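Local coordinates for nitrogenase molybdenum-iron protein beta chain (Clostridium pasteurianum, PDB 4WES) that forms part of the nitrogenase complex that reduces dinitrogen to ammonia, binding an [8Fe-7S] cluster shared with the alpha chain, at residues I172-G177 with R185-L190; A245-A250 with V259-L264; I268-T273 with G297-L302; S328-E333 with R432-I437. All coordinates share one frame; numbering follows the deposited sequence. Where two conformers were deposited one is given.

Contact 1 (I172-G177 with R185-L190)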
loop_
_atom_site.group_PDB
_atom_site.type_symbol
_atom_site.label_atom_id
_atom_site.label_comp_id
_atom_site.label_asym_id
_atom_site.label_seq_id
_atom_site.Cartn_x
_atom_site.Cartn_y
_atom_site.Cartn_z
ATOM N N ILE B 172 -32.887 -2.531 16.787
ATOM C CA ILE B 172 -32.703 -1.302 16.048
ATOM C C ILE B 172 -32.440 -1.695 14.570
ATOM O O ILE B 172 -31.608 -2.550 14.301
ATOM C CB ILE B 172 -31.511 -0.503 16.588
ATOM C CG1 ILE B 172 -31.856 0.013 17.993
ATOM C CG2 ILE B 172 -31.122 0.654 15.662
ATOM C CD1 ILE B 172 -30.747 0.767 18.682
ATOM N N ASN B 173 -33.184 -1.089 13.639
ATOM C CA ASN B 173 -32.881 -1.267 12.215
ATOM C C ASN B 173 -31.673 -0.386 11.865
ATOM O O ASN B 173 -31.599 0.753 12.351
ATOM C CB ASN B 173 -34.031 -0.832 11.338
ATOM C CG ASN B 173 -35.299 -1.603 11.598
ATOM O OD1 ASN B 173 -35.266 -2.800 11.852
ATOM N ND2 ASN B 173 -36.426 -0.895 11.512
ATOM N N VAL B 174 -30.786 -0.865 11.014
ATOM C CA VAL B 174 -29.722 -0.041 10.487
ATOM C C VAL B 174 -29.695 -0.165 8.974
ATOM O O VAL B 174 -29.563 -1.267 8.447
ATOM C CB VAL B 174 -28.349 -0.311 11.158
ATOM C CG1 VAL B 174 -27.935 -1.770 11.077
ATOM C CG2 VAL B 174 -27.279 0.619 10.588
ATOM N N ILE B 175 -29.837 0.974 8.304
ATOM C CA ILE B 175 -29.687 1.034 6.859
ATOM C C ILE B 175 -28.298 1.636 6.647
ATOM O O ILE B 175 -28.070 2.783 7.007
ATOM C CB ILE B 175 -30.786 1.875 6.185
ATOM C CG1 ILE B 175 -32.176 1.334 6.524
ATOM C CG2 ILE B 175 -30.559 1.933 4.698
ATOM C CD1 ILE B 175 -33.316 2.263 6.103
ATOM N N PRO B 176 -27.349 0.831 6.127
ATOM C CA PRO B 176 -25.945 1.213 6.185
ATOM C C PRO B 176 -25.492 2.146 5.060
ATOM O O PRO B 176 -24.331 2.530 5.020
ATOM C CB PRO B 176 -25.235 -0.125 6.103
ATOM C CG PRO B 176 -26.119 -0.927 5.209
ATOM C CD PRO B 176 -27.520 -0.556 5.658
ATOM N N GLY B 177 -26.378 2.425 4.117
ATOM C CA GLY B 177 -26.050 3.201 2.963
ATOM C C GLY B 177 -25.303 2.413 1.894
ATOM O O GLY B 177 -25.159 1.192 1.961
ATOM N N ARG B 185 -19.982 -5.412 7.492
ATOM C CA ARG B 185 -19.481 -6.298 8.533
ATOM C C ARG B 185 -18.995 -5.534 9.736
ATOM O O ARG B 185 -19.243 -5.927 10.881
ATOM C CB ARG B 185 -18.345 -7.182 8.018
ATOM C CG ARG B 185 -18.797 -8.217 7.000
ATOM C CD ARG B 185 -17.628 -9.031 6.510
ATOM N NE ARG B 185 -17.952 -9.985 5.461
ATOM C CZ ARG B 185 -18.061 -11.292 5.590
ATOM N NH1 ARG B 185 -18.021 -11.849 6.788
ATOM N NH2 ARG B 185 -18.212 -12.056 4.533
ATOM N N GLU B 186 -18.305 -4.408 9.502
ATOM C CA GLU B 186 -17.783 -3.622 10.623
ATOM C C GLU B 186 -18.897 -2.987 11.439
ATOM O O GLU B 186 -18.828 -2.967 12.681
ATOM C CB GLU B 186 -16.807 -2.586 10.109
ATOM C CG GLU B 186 -16.231 -1.653 11.166
ATOM C CD GLU B 186 -15.458 -2.321 12.297
ATOM O OE1 GLU B 186 -15.147 -3.522 12.213
ATOM O OE2 GLU B 186 -15.189 -1.618 13.298
ATOM N N ILE B 187 -19.919 -2.460 10.778
ATOM C CA ILE B 187 -21.058 -1.885 11.507
ATOM C C ILE B 187 -21.752 -2.958 12.343
ATOM O O ILE B 187 -22.078 -2.712 13.515
ATOM C CB ILE B 187 -22.008 -1.173 10.525
ATOM C CG1 ILE B 187 -21.315 0.069 9.950
ATOM C CG2 ILE B 187 -23.327 -0.834 11.165
ATOM C CD1 ILE B 187 -21.892 0.520 8.625
ATOM N N LYS B 188 -21.939 -4.146 11.766
ATOM C CA LYS B 188 -22.537 -5.257 12.524
ATOM C C LYS B 188 -21.652 -5.604 13.734
ATOM O O LYS B 188 -22.163 -5.838 14.846
ATOM C CB LYS B 188 -22.783 -6.477 11.645
ATOM C CG LYS B 188 -23.872 -6.250 10.602
ATOM C CD LYS B 188 -24.311 -7.504 9.900
ATOM C CE LYS B 188 -23.211 -8.084 9.063
ATOM N NZ LYS B 188 -23.664 -9.341 8.406
ATOM N N ARG B 189 -20.349 -5.642 13.517
ATOM C CA ARG B 189 -19.419 -5.982 14.581
ATOM C C ARG B 189 -19.549 -5.001 15.745
ATOM O O ARG B 189 -19.503 -5.382 16.931
ATOM C CB ARG B 189 -17.985 -6.007 14.042
ATOM C CG ARG B 189 -16.985 -6.607 15.025
ATOM C CD ARG B 189 -15.540 -6.383 14.583
ATOM N NE ARG B 189 -15.162 -4.978 14.600
ATOM C CZ ARG B 189 -14.852 -4.305 15.701
ATOM N NH1 ARG B 189 -14.824 -4.910 16.895
ATOM N NH2 ARG B 189 -14.587 -3.026 15.629
ATOM N N LEU B 190 -19.721 -3.712 15.431
ATOM C CA LEU B 190 -19.875 -2.688 16.452
ATOM C C LEU B 190 -21.193 -2.835 17.220
ATOM O O LEU B 190 -21.207 -2.719 18.454
ATOM C CB LEU B 190 -19.731 -1.302 15.832
ATOM C CG LEU B 190 -18.314 -1.004 15.328
ATOM C CD1 LEU B 190 -18.286 0.290 14.519
ATOM C CD2 LEU B 190 -17.344 -0.878 16.475
#

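Contact 2 (A245-A250 with V259-L264)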
loop_
_atom_site.group_PDB
_atom_site.type_symbol
_atom_site.label_atom_id
_atom_site.label_comp_id
_atom_site.label_asym_id
_atom_site.label_seq_id
_atom_site.Cartn_x
_atom_site.Cartn_y
_atom_site.Cartn_z
ATOM N N ALA B 245 -28.256 7.854 0.622
ATOM C CA ALA B 245 -28.554 6.464 0.359
ATOM C C ALA B 245 -29.710 5.923 1.214
ATOM O O ALA B 245 -30.403 5.002 0.775
ATOM C CB ALA B 245 -27.320 5.597 0.594
ATOM N N SER B 246 -29.839 6.422 2.435
ATOM C CA SER B 246 -30.581 5.690 3.442
ATOM C C SER B 246 -31.858 6.377 3.956
ATOM O O SER B 246 -32.751 5.697 4.491
ATOM C CB SER B 246 -29.672 5.385 4.635
ATOM O OG SER B 246 -28.531 4.662 4.199
ATOM N N ASP B 247 -31.960 7.708 3.825
ATOM C CA ASP B 247 -33.086 8.395 4.452
ATOM C C ASP B 247 -34.407 8.024 3.823
ATOM O O ASP B 247 -35.402 7.932 4.536
ATOM C CB ASP B 247 -32.924 9.911 4.383
ATOM C CG ASP B 247 -32.227 10.520 5.554
ATOM O OD1 ASP B 247 -31.723 9.817 6.434
ATOM O OD2 ASP B 247 -32.196 11.789 5.588
ATOM N N LEU B 248 -34.469 7.833 2.510
ATOM C CA LEU B 248 -35.757 7.562 1.888
ATOM C C LEU B 248 -36.371 6.298 2.482
ATOM O O LEU B 248 -37.548 6.258 2.842
ATOM C CB LEU B 248 -35.639 7.471 0.380
ATOM C CG LEU B 248 -36.960 7.197 -0.348
ATOM C CD1 LEU B 248 -37.950 8.322 -0.192
ATOM C CD2 LEU B 248 -36.706 6.939 -1.832
ATOM N N GLY B 249 -35.567 5.257 2.602
ATOM C CA GLY B 249 -36.046 4.025 3.201
ATOM C C GLY B 249 -36.478 4.211 4.659
ATOM O O GLY B 249 -37.542 3.727 5.092
ATOM N N ALA B 250 -35.658 4.931 5.434
ATOM C CA ALA B 250 -35.966 5.153 6.855
ATOM C C ALA B 250 -37.261 5.940 7.036
ATOM O O ALA B 250 -38.102 5.602 7.895
ATOM C CB ALA B 250 -34.834 5.856 7.542
ATOM N N VAL B 259 -42.107 3.371 12.846
ATOM C CA VAL B 259 -40.789 3.224 13.448
ATOM C C VAL B 259 -40.041 4.544 13.302
ATOM O O VAL B 259 -39.750 4.978 12.177
ATOM C CB VAL B 259 -39.967 2.095 12.768
ATOM C CG1 VAL B 259 -38.621 1.953 13.444
ATOM C CG2 VAL B 259 -40.721 0.768 12.757
ATOM N N PRO B 260 -39.685 5.203 14.423
ATOM C CA PRO B 260 -38.944 6.460 14.296
ATOM C C PRO B 260 -37.554 6.249 13.729
ATOM O O PRO B 260 -37.033 5.125 13.768
ATOM C CB PRO B 260 -38.831 6.986 15.729
ATOM C CG PRO B 260 -39.154 5.844 16.593
ATOM C CD PRO B 260 -39.858 4.803 15.821
ATOM N N PHE B 261 -36.950 7.307 13.196
ATOM C CA PHE B 261 -35.611 7.172 12.668
ATOM C C PHE B 261 -34.739 8.321 13.095
ATOM O O PHE B 261 -35.210 9.397 13.445
ATOM C CB PHE B 261 -35.623 7.006 11.138
ATOM C CG PHE B 261 -35.928 8.261 10.376
ATOM C CD1 PHE B 261 -37.230 8.707 10.231
ATOM C CD2 PHE B 261 -34.901 9.003 9.806
ATOM C CE1 PHE B 261 -37.498 9.848 9.519
ATOM C CE2 PHE B 261 -35.166 10.155 9.104
ATOM C CZ PHE B 261 -36.463 10.578 8.968
ATOM N N LYS B 262 -33.434 8.077 12.998
ATOM C CA LYS B 262 -32.404 9.093 13.193
ATOM C C LYS B 262 -31.414 9.011 12.041
ATOM O O LYS B 262 -30.965 7.921 11.697
ATOM C CB LYS B 262 -31.693 8.838 14.516
ATOM C CG LYS B 262 -30.626 9.814 14.944
ATOM C CD LYS B 262 -30.287 9.625 16.417
ATOM C CE LYS B 262 -29.145 10.533 16.877
ATOM N NZ LYS B 262 -29.292 11.960 16.457
ATOM N N THR B 263 -31.056 10.159 11.480
ATOM C CA THR B 263 -30.108 10.224 10.395
ATOM C C THR B 263 -28.724 10.505 10.968
ATOM O O THR B 263 -28.568 11.384 11.811
ATOM C CB THR B 263 -30.507 11.325 9.414
ATOM O OG1 THR B 263 -31.790 11.019 8.869
ATOM C CG2 THR B 263 -29.474 11.460 8.269
ATOM N N LEU B 264 -27.724 9.773 10.479
ATOM C CA LEU B 264 -26.334 9.902 10.894
ATOM C C LEU B 264 -25.464 9.981 9.657
ATOM O O LEU B 264 -25.846 9.503 8.577
ATOM C CB LEU B 264 -25.913 8.677 11.709
ATOM C CG LEU B 264 -26.610 8.502 13.060
ATOM C CD1 LEU B 264 -26.366 7.098 13.602
ATOM C CD2 LEU B 264 -26.153 9.567 14.058
HETATM O O HOH W 1 -37.839 4.073 10.349
#

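Contact 3 (I268-T273 with G297-L302)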
loop_
_atom_site.group_PDB
_atom_site.type_symbol
_atom_site.label_atom_id
_atom_site.label_comp_id
_atom_site.label_asym_id
_atom_site.label_seq_id
_atom_site.Cartn_x
_atom_site.Cartn_y
_atom_site.Cartn_z
ATOM N N ILE B 268 -17.301 7.457 9.093
ATOM C CA ILE B 268 -15.896 7.521 8.684
ATOM C C ILE B 268 -15.221 8.591 9.497
ATOM O O ILE B 268 -15.674 9.744 9.514
ATOM C CB ILE B 268 -15.757 7.794 7.169
ATOM C CG1 ILE B 268 -16.403 6.681 6.345
ATOM C CG2 ILE B 268 -14.283 7.978 6.802
ATOM C CD1 ILE B 268 -16.503 6.987 4.868
ATOM N N GLY B 269 -14.117 8.232 10.151
ATOM C CA GLY B 269 -13.340 9.174 10.951
ATOM C C GLY B 269 -13.760 9.257 12.397
ATOM O O GLY B 269 -14.537 8.427 12.890
ATOM N N VAL B 270 -13.262 10.292 13.076
ATOM C CA VAL B 270 -13.444 10.386 14.522
ATOM C C VAL B 270 -14.859 10.811 14.871
ATOM O O VAL B 270 -15.608 10.054 15.504
ATOM C CB VAL B 270 -12.403 11.321 15.175
ATOM C CG1 VAL B 270 -12.605 11.369 16.690
ATOM C CG2 VAL B 270 -10.974 10.915 14.835
ATOM N N SER B 271 -15.252 12.033 14.514
ATOM C CA SER B 271 -16.560 12.530 14.927
ATOM C C SER B 271 -17.692 11.705 14.364
ATOM O O SER B 271 -18.674 11.454 15.062
ATOM C CB SER B 271 -16.734 14.006 14.613
ATOM O OG SER B 271 -16.724 14.252 13.212
ATOM N N ALA B 272 -17.581 11.254 13.120
ATOM C CA ALA B 272 -18.699 10.509 12.536
ATOM C C ALA B 272 -18.839 9.119 13.187
ATOM O O ALA B 272 -19.939 8.647 13.385
ATOM C CB ALA B 272 -18.559 10.410 11.036
ATOM N N THR B 273 -17.735 8.465 13.521
ATOM C CA THR B 273 -17.850 7.206 14.267
ATOM C C THR B 273 -18.344 7.481 15.687
ATOM O O THR B 273 -19.234 6.772 16.182
ATOM C CB THR B 273 -16.553 6.399 14.267
ATOM O OG1 THR B 273 -16.165 6.156 12.905
ATOM C CG2 THR B 273 -16.747 5.070 14.960
ATOM N N GLY B 297 -8.967 4.888 20.857
ATOM C CA GLY B 297 -7.716 5.403 21.348
ATOM C C GLY B 297 -6.506 5.029 20.524
ATOM O O GLY B 297 -5.528 5.771 20.492
ATOM N N GLN B 298 -6.550 3.868 19.862
ATOM C CA GLN B 298 -5.507 3.517 18.907
ATOM C C GLN B 298 -5.578 4.441 17.681
ATOM O O GLN B 298 -4.534 4.837 17.145
ATOM C CB GLN B 298 -5.639 2.060 18.464
ATOM C CG GLN B 298 -5.283 1.062 19.568
ATOM C CD GLN B 298 -5.675 -0.343 19.181
ATOM O OE1 GLN B 298 -6.768 -0.577 18.635
ATOM N NE2 GLN B 298 -4.805 -1.277 19.443
ATOM N N LEU B 299 -6.779 4.744 17.215
ATOM C CA LEU B 299 -6.899 5.708 16.117
ATOM C C LEU B 299 -6.322 7.061 16.517
ATOM O O LEU B 299 -5.530 7.640 15.754
ATOM C CB LEU B 299 -8.386 5.877 15.763
ATOM C CG LEU B 299 -8.664 6.993 14.759
ATOM C CD1 LEU B 299 -7.922 6.829 13.438
ATOM C CD2 LEU B 299 -10.163 7.156 14.558
ATOM N N ILE B 300 -6.645 7.564 17.691
ATOM C CA ILE B 300 -6.072 8.832 18.138
ATOM C C ILE B 300 -4.563 8.722 18.224
ATOM O O ILE B 300 -3.827 9.632 17.814
ATOM C CB ILE B 300 -6.706 9.277 19.489
ATOM C CG1 ILE B 300 -8.210 9.529 19.350
ATOM C CG2 ILE B 300 -5.993 10.495 20.033
ATOM C CD1 ILE B 300 -8.605 10.568 18.329
ATOM N N ASP B 301 -4.076 7.611 18.789
ATOM C CA ASP B 301 -2.633 7.382 18.860
ATOM C C ASP B 301 -1.983 7.496 17.497
ATOM O O ASP B 301 -0.900 8.082 17.355
ATOM C CB ASP B 301 -2.357 6.008 19.502
ATOM C CG ASP B 301 -0.918 5.856 19.935
ATOM O OD1 ASP B 301 -0.597 6.371 21.025
ATOM O OD2 ASP B 301 -0.146 5.223 19.198
ATOM N N LEU B 302 -2.597 6.880 16.490
ATOM C CA LEU B 302 -2.054 6.880 15.130
ATOM C C LEU B 302 -2.120 8.270 14.517
ATOM O O LEU B 302 -1.183 8.687 13.837
ATOM C CB LEU B 302 -2.816 5.857 14.311
ATOM C CG LEU B 302 -2.403 5.724 12.851
ATOM C CD1 LEU B 302 -0.951 5.365 12.691
ATOM C CD2 LEU B 302 -3.266 4.697 12.172
#

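Contact 4 (S328-E333 with R432-I437)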
loop_
_atom_site.group_PDB
_atom_site.type_symbol
_atom_site.label_atom_id
_atom_site.label_comp_id
_atom_site.label_asym_id
_atom_site.label_seq_id
_atom_site.Cartn_x
_atom_site.Cartn_y
_atom_site.Cartn_z
ATOM N N SER B 328 -14.346 13.886 4.055
ATOM C CA SER B 328 -13.853 15.259 4.122
ATOM C C SER B 328 -13.703 15.743 5.542
ATOM O O SER B 328 -12.727 16.409 5.906
ATOM C CB SER B 328 -14.786 16.188 3.334
ATOM O OG SER B 328 -14.735 15.919 1.936
ATOM N N LYS B 329 -14.681 15.402 6.393
ATOM C CA LYS B 329 -14.551 15.735 7.816
ATOM C C LYS B 329 -13.309 15.062 8.404
ATOM O O LYS B 329 -12.577 15.673 9.163
ATOM C CB LYS B 329 -15.843 15.313 8.566
ATOM C CG LYS B 329 -15.813 15.613 10.054
ATOM C CD LYS B 329 -15.752 17.096 10.365
ATOM C CE LYS B 329 -16.175 17.388 11.835
ATOM N NZ LYS B 329 -15.042 17.077 12.689
ATOM N N PHE B 330 -13.095 13.791 8.069
ATOM C CA PHE B 330 -11.934 13.072 8.613
ATOM C C PHE B 330 -10.631 13.720 8.142
ATOM O O PHE B 330 -9.679 13.839 8.922
ATOM C CB PHE B 330 -12.017 11.607 8.239
ATOM C CG PHE B 330 -10.962 10.732 8.883
ATOM C CD1 PHE B 330 -10.523 10.949 10.174
ATOM C CD2 PHE B 330 -10.466 9.634 8.218
ATOM C CE1 PHE B 330 -9.609 10.105 10.769
ATOM C CE2 PHE B 330 -9.541 8.783 8.805
ATOM C CZ PHE B 330 -9.115 9.017 10.097
ATOM N N ILE B 331 -10.575 14.139 6.881
ATOM C CA ILE B 331 -9.390 14.848 6.393
ATOM C C ILE B 331 -9.089 16.094 7.262
ATOM O O ILE B 331 -7.951 16.328 7.649
ATOM C CB ILE B 331 -9.579 15.196 4.896
ATOM C CG1 ILE B 331 -9.576 13.949 4.036
ATOM C CG2 ILE B 331 -8.555 16.222 4.435
ATOM C CD1 ILE B 331 -8.360 13.084 4.086
ATOM N N ILE B 332 -10.136 16.868 7.570
ATOM C CA ILE B 332 -9.986 17.991 8.461
ATOM C C ILE B 332 -9.494 17.556 9.844
ATOM O O ILE B 332 -8.580 18.160 10.437
ATOM C CB ILE B 332 -11.282 18.808 8.547
ATOM C CG1 ILE B 332 -11.598 19.440 7.177
ATOM C CG2 ILE B 332 -11.188 19.883 9.614
ATOM C CD1 ILE B 332 -12.966 20.080 7.112
ATOM N N GLU B 333 -10.079 16.472 10.377
ATOM C CA GLU B 333 -9.668 15.942 11.680
ATOM C C GLU B 333 -8.210 15.522 11.720
ATOM O O GLU B 333 -7.591 15.581 12.771
ATOM C CB GLU B 333 -10.573 14.775 12.057
ATOM C CG GLU B 333 -12.015 15.177 12.324
ATOM C CD GLU B 333 -12.988 14.034 12.499
ATOM O OE1 GLU B 333 -12.774 12.955 11.928
ATOM O OE2 GLU B 333 -13.985 14.249 13.205
ATOM N N ARG B 432 -7.135 2.034 9.135
ATOM C CA ARG B 432 -6.693 1.573 7.824
ATOM C C ARG B 432 -6.500 2.726 6.864
ATOM O O ARG B 432 -5.514 2.760 6.097
ATOM C CB ARG B 432 -7.690 0.575 7.252
ATOM C CG ARG B 432 -7.740 -0.763 7.991
ATOM C CD ARG B 432 -6.622 -1.723 7.577
ATOM N NE ARG B 432 -6.543 -1.950 6.132
ATOM C CZ ARG B 432 -5.597 -2.663 5.518
ATOM N NH1 ARG B 432 -4.619 -3.253 6.202
ATOM N NH2 ARG B 432 -5.627 -2.787 4.200
ATOM N N LEU B 433 -7.399 3.708 6.888
ATOM C CA LEU B 433 -7.271 4.894 6.032
ATOM C C LEU B 433 -6.022 5.700 6.355
ATOM O O LEU B 433 -5.316 6.154 5.437
ATOM C CB LEU B 433 -8.511 5.782 6.136
ATOM C CG LEU B 433 -9.742 5.302 5.390
ATOM C CD1 LEU B 433 -10.946 6.125 5.812
ATOM C CD2 LEU B 433 -9.539 5.324 3.874
ATOM N N VAL B 434 -5.736 5.934 7.640
ATOM C CA VAL B 434 -4.560 6.704 7.963
ATOM C C VAL B 434 -3.288 5.991 7.541
ATOM O O VAL B 434 -2.360 6.608 7.022
ATOM C CB VAL B 434 -4.485 7.057 9.466
ATOM C CG1 VAL B 434 -3.228 7.826 9.817
ATOM C CG2 VAL B 434 -5.740 7.855 9.853
ATOM N N GLU B 435 -3.235 4.680 7.737
ATOM C CA GLU B 435 -2.102 3.901 7.255
ATOM C C GLU B 435 -1.945 4.025 5.743
ATOM O O GLU B 435 -0.844 4.258 5.249
ATOM C CB GLU B 435 -2.246 2.443 7.668
ATOM C CG GLU B 435 -1.067 1.619 7.220
ATOM C CD GLU B 435 -1.185 0.148 7.407
ATOM O OE1 GLU B 435 -2.340 -0.377 7.529
ATOM O OE2 GLU B 435 -0.125 -0.504 7.386
ATOM N N GLU B 436 -3.051 3.864 5.029
ATOM C CA GLU B 436 -2.964 3.944 3.563
ATOM C C GLU B 436 -2.527 5.312 3.072
ATOM O O GLU B 436 -1.691 5.429 2.173
ATOM C CB GLU B 436 -4.318 3.603 2.965
ATOM C CG GLU B 436 -4.342 3.390 1.484
ATOM C CD GLU B 436 -5.695 2.809 1.015
ATOM O OE1 GLU B 436 -6.762 2.920 1.735
ATOM O OE2 GLU B 436 -5.715 2.293 -0.107
ATOM N N ILE B 437 -3.097 6.372 3.644
ATOM C CA ILE B 437 -2.749 7.728 3.277
ATOM C C ILE B 437 -1.279 7.998 3.549
ATOM O O ILE B 437 -0.551 8.541 2.700
ATOM C CB ILE B 437 -3.660 8.738 4.024
ATOM C CG1 ILE B 437 -5.088 8.698 3.474
ATOM C CG2 ILE B 437 -3.088 10.154 3.940
ATOM C CD1 ILE B 437 -6.135 9.375 4.324
#

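Contact 1 (I172-G177 with R185-L190)
I187 faces V174 and P176 with two different branches of its side chain. Its CG2 methyl is aimed at the valine, and I187 CG2 stands 4.2 Å from V174 CG2. The two methyls do not meet head-on: the valine methyl comes in at a slant. V174 has CG2 anti to its backbone N (chi1 55°), which makes this methyl slightly the nearer of its two to I187. The longer branch of I187 turns off at about a right angle to CG2, toward the C-terminal end of the strand. It is nearly extended (chi2 157°), and its tip I187 CD1 reaches P176 CB at 4.2 Å. I187 thus bridges the end of strand 172-175 and the loop residue that follows it.

The backbones stay well apart, with I187 CA 7.9 Å from P176 CA. The outer side of the helix is polar. R189 grips E186 side-on, with R189 NE to E186 OE1 and R189 NH2 to E186 OE2, both at 2.8 Å. The first bond is almost straight, with an N-H...O angle of 176°. R185 makes a salt bridge to E294 of the second subunit.

The segments belong to the beta-alpha-beta unit of strand 172-175, helix 181-193 and strand 198-200. L241 of the neighbouring strand and F276 of helix 270-284 also pack on I187. No hydrogen bond crosses between the two segments. The helix therefore rests on this strand through apolar packing, while its charges are paired on other faces.

Contact 2 (A245-A250 with V259-L264)
A250 and F261 form the close-packed part. A250 CB lies 3.9 Å from F261 CB and about equally near the start of the ring. F261 has chi1 74°, which holds CG between its backbone N and carbonyl carbon and swings the ring back beside the helix. A250 C then sits 4.2 Å above the ring plane of F261, offset toward the rim.

Helix 243-257 links strand 237-241 to strand 261-264 in a beta-alpha-beta crossover. The axes of helix segment 245-250 and strand 261-264 run almost antiparallel, at 175° and 9.2 Å apart. Strand 261-264 is the outermost strand of its parallel sheet within this chain. T238 of the next strand also touches A250.

Toward D247 and T263, both partly exposed, apolar packing gives way to a polar contact. T263 was deposited in two conformers. In one of them its OG1 donates to D247 OD1 at 2.7 Å; whether the bond holds in the other is doubtful. The oxygen is met on the syn side, 28° out of the carboxylate plane, and the two side chains cross at about a right angle. S240 OG is a second partner of D247 OD1.

On the other flank of F261 the backbones part. One water spans them, donating to A250 O at 2.9 Å and to V259 O at 2.8 Å.

Contact 3 (I268-T273 with G297-L302)
V270 overlaps L299 with a single methyl: V270 CG2 lies 3.9 Å from L299 CD2, and the two side chains cross at a slant. V270 has its CG1 anti to the backbone N (chi1 -179°). That leaves CG2 beside the N, on the side facing helix 290-305. I300 completes the contact. Its CB does not point straight at V270, but the bend at chi2 (-58°) brings the tip round. I300 CD1 then comes within 4.2 Å of V270 CG2. One methyl of V270 is thus shared by two neighbouring residues of the facing helix. M514 of the alpha chain packs on both V270 and I300.

The start of helix 270-284 is well fixed. G269 is its N-cap. G269 O takes two donors from the first turn: T273 OG1 at 2.8 Å and T273 N at 3.3 Å. The hydroxyl bond lies in the carbonyl plane, with a C=O...O angle of 156°. E333 is bound to the same helix start, with its OE1 accepting from V270 N and its OE2 bonded to S271 OG. A carboxylate so placed would probably be favoured by the helix dipole.

No hydrogen bond joins the two segments, so their contact is purely apolar. On another face of helix 290-305, D301 OD2 binds an iron(II) ion, about 10 Å from the I300 side chain. D305 also binds this ion, as do E62 (carboxylate) and K61 (backbone O) of the second subunit. The packing thus lies one helix face away from an iron(II) site that bridges the two beta subunits.

Contact 4 (S328-E333 with R432-I437)
F330 and I331 dock helix 321-333 onto the long helix 426-448. The first helix belongs to the beta-alpha-beta unit between strands 314-318 and 337-343 of the five-stranded parallel sheet. The two helix segments cross at -68°, with axes 12.2 Å apart, so bulky side chains fill the gap.

F330 reaches out with CG anti to its backbone N (chi1 -173°). Its far end meets V434, with F330 CZ 3.6 Å from V434 CG2. These two side chains cross at about a right angle. L433 comes to the ring edge, close to the ring plane, with L433 CB 4.1 Å from F330 CE2. The phenyl end is thus met by two successive residues of the facing helix. One turn past L433, I437 meets I331, the neighbour of F330, end methyl to end methyl, and I331 CD1 is 4.3 Å from I437 CD1. V407 of strand 406-408 packs on I437, which ties this end to the sheet.

All five touching residues are buried. The polar side of helix 321-333 holds a salt bridge of its own. K329 NZ donates to E333 OE2 at 3.1 Å, approaching from above the carboxylate, 37° out of its plane.

The contacts follow one another along the chain without overlap and fall into two pairs. Contacts 1 and 2 have centres 13 Å apart and lie on one parallel sheet, in strand order 198-200, 172-175, 237-241, 261-264. They touch where I175 and G177 meet A245, S246 and A250. Strand 261-264 of contact 2 leads into helix 270-284, the start of contact 3. Contacts 3 and 4 have centres 9 Å apart and are joined through E333. Contact 4 also brings in helix 321-333, which flanks the five-stranded sheet. The centres of contacts 2 and 4 lie farthest apart, about 26 Å. The chain passes between the sheets through helices 270-284 and 290-305; 290-305 and 426-448 also meet the second subunit.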